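Local coordinates for protein putative dehydrogenase (PDB 6UUG) that oxidises methanesulfinate as the monooxygenase component of a two-component flavin-dependent system in bacterial sulfur assimilation, on an acyl-CoA dehydrogenase-like scaffold, at residues S162-F167 and S220-R225. Numbering follows the deposited sequence.
Sequences SGKKSF and SATFER
Lys164 and Thr222 face each other as a non-hydrogen-bonded antiparallel pair, their CA atoms 4.5 Å apart, and their side chains run alongside one another in the same direction. Along the lysine, CB lies near the carbonyl oxygen of Ala221, CG, CD and CE run past Thr222 OG1 at 3.9 to 4.3 Å without bonding to it, and NZ donates to Thr222 OG1 at 2.8 Å. The chain is extended out to CE and bends only at its last torsion (chi4 -60°), which turns the amine back onto the threonine. Thr222 OG1 is also hydrogen-bonded to His205 NE2; two partners grip the hydroxyl oxygen, which probably restrains its rotation. A valine in place of Thr222 lacks the hydroxyl, and the Lys164 amine would probably lose its mate and be freer to turn, with His205 NE2 also left without this partner.

Backbone evidence for the ladder comes from the flanking pairs. Gly163 and Phe223 exchange two bonds, Phe223 N to Gly163 O being short and straight (2.7 Å, N-H...O 169°), while Lys165 N to Ala221 O and Ala221 N to Lys165 O are both 2.9 Å. The positive phi of Gly163 (140°) would press a CB against the preceding carbonyl oxygen, which explains a residue without one where the chain turns its corner. Beyond it, Ser162 OG accepts a bent bond from Arg225 N at 3.1 Å; the arginine's guanidinium is paired with Glu160.

On the buried face, Lys165 CD makes a loose, oblique approach to Phe223 CE1 at 4.2 Å, and the Phe223 side chain also touches Ala179 and Ile202. The chemistry implies that four backbone bonds carry the pairing of strands 164-165 and 221-228, while the Lys164-Thr222 bond adds a polar link on the more exposed face, across the sheet from Ala221 and Phe223.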
loop_
_atom_site.group_PDB
_atom_site.type_symbol
_atom_site.label_atom_id
_atom_site.label_comp_id
_atom_site.label_asym_id
_atom_site.label_seq_id
_atom_site.Cartn_x
_atom_site.Cartn_y
_atom_site.Cartn_z
ATOM N N SER A 162 7.100 45.822 12.884
ATOM C CA SER A 162 5.956 46.299 12.118
ATOM C C SER A 162 5.694 45.353 10.956
ATOM O O SER A 162 6.629 44.932 10.272
ATOM C CB SER A 162 6.183 47.722 11.579
ATOM O OG SER A 162 6.288 48.663 12.631
ATOM N N GLY A 163 4.429 45.025 10.735
ATOM C CA GLY A 163 4.047 44.173 9.633
ATOM C C GLY A 163 2.973 43.201 10.064
ATOM O O GLY A 163 2.368 43.336 11.127
ATOM N N LYS A 164 2.726 42.205 9.222
ATOM C CA LYS A 164 1.689 41.220 9.484
ATOM C C LYS A 164 2.303 39.832 9.612
ATOM O O LYS A 164 3.399 39.572 9.104
ATOM C CB LYS A 164 0.623 41.239 8.379
ATOM C CG LYS A 164 -0.147 42.550 8.323
ATOM C CD LYS A 164 -1.212 42.541 7.243
ATOM C CE LYS A 164 -2.012 43.839 7.261
ATOM N NZ LYS A 164 -2.696 44.062 8.569
ATOM N N LYS A 165 1.598 38.954 10.327
ATOM C CA LYS A 165 2.032 37.579 10.527
ATOM C C LYS A 165 0.820 36.664 10.510
ATOM O O LYS A 165 -0.287 37.065 10.879
ATOM C CB LYS A 165 2.798 37.393 11.851
ATOM C CG LYS A 165 4.176 38.025 11.870
ATOM C CD LYS A 165 5.045 37.514 13.016
ATOM C CE LYS A 165 6.329 36.904 12.467
ATOM N NZ LYS A 165 6.048 35.806 11.488
ATOM N N SER A 166 1.038 35.428 10.075
ATOM C CA SER A 166 0.006 34.402 10.065
ATOM C C SER A 166 0.533 33.161 10.775
ATOM O O SER A 166 1.713 33.079 11.135
ATOM C CB SER A 166 -0.434 34.067 8.635
ATOM O OG SER A 166 0.670 33.631 7.862
ATOM N N PHE A 167 -0.363 32.190 10.976
ATOM C CA PHE A 167 -0.050 30.946 11.684
ATOM C C PHE A 167 0.437 31.239 13.103
ATOM O O PHE A 167 1.497 30.776 13.535
ATOM C CB PHE A 167 0.973 30.106 10.910
ATOM N N SER A 220 -4.210 35.344 12.336
ATOM C CA SER A 220 -3.315 36.415 11.923
ATOM C C SER A 220 -3.065 37.400 13.057
ATOM O O SER A 220 -3.812 37.464 14.038
ATOM C CB SER A 220 -3.885 37.174 10.718
ATOM O OG SER A 220 -3.670 36.470 9.511
ATOM N N ALA A 221 -1.997 38.182 12.896
ATOM C CA ALA A 221 -1.686 39.289 13.788
ATOM C C ALA A 221 -1.122 40.445 12.975
ATOM O O ALA A 221 -0.463 40.242 11.951
ATOM C CB ALA A 221 -0.687 38.890 14.882
ATOM N N THR A 222 -1.392 41.662 13.443
ATOM C CA THR A 222 -0.829 42.883 12.881
ATOM C C THR A 222 0.024 43.565 13.942
ATOM O O THR A 222 -0.439 43.777 15.067
ATOM C CB THR A 222 -1.929 43.834 12.393
ATOM O OG1 THR A 222 -2.581 43.270 11.247
ATOM C CG2 THR A 222 -1.341 45.186 12.012
ATOM N N PHE A 223 1.272 43.875 13.585
ATOM C CA PHE A 223 2.219 44.588 14.438
ATOM C C PHE A 223 2.337 46.026 13.945
ATOM O O PHE A 223 2.760 46.259 12.808
ATOM C CB PHE A 223 3.594 43.911 14.414
ATOM C CG PHE A 223 3.673 42.652 15.230
ATOM C CD1 PHE A 223 3.119 41.471 14.768
ATOM C CD2 PHE A 223 4.321 42.648 16.452
ATOM C CE1 PHE A 223 3.195 40.313 15.526
ATOM C CE2 PHE A 223 4.401 41.497 17.213
ATOM C CZ PHE A 223 3.840 40.332 16.753
ATOM N N GLU A 224 1.987 46.982 14.801
ATOM C CA GLU A 224 2.028 48.406 14.470
ATOM C C GLU A 224 3.028 49.094 15.398
ATOM O O GLU A 224 2.683 49.439 16.531
ATOM C CB GLU A 224 0.641 49.034 14.593
ATOM C CG GLU A 224 0.547 50.422 13.989
ATOM C CD GLU A 224 0.585 50.393 12.473
ATOM O OE1 GLU A 224 -0.361 49.843 11.867
ATOM O OE2 GLU A 224 1.568 50.907 11.891
ATOM N N ARG A 225 4.258 49.283 14.914
ATOM C CA ARG A 225 5.334 49.930 15.675
ATOM C C ARG A 225 5.445 49.355 17.088
ATOM O O ARG A 225 5.489 50.082 18.085
ATOM C CB ARG A 225 5.142 51.449 15.713
ATOM C CG ARG A 225 5.296 52.125 14.357
ATOM C CD ARG A 225 5.385 53.647 14.467
ATOM N NE ARG A 225 6.572 54.083 15.201
ATOM C CZ ARG A 225 6.538 54.734 16.361
ATOM N NH1 ARG A 225 5.372 55.037 16.918
ATOM N NH2 ARG A 225 7.670 55.089 16.961
#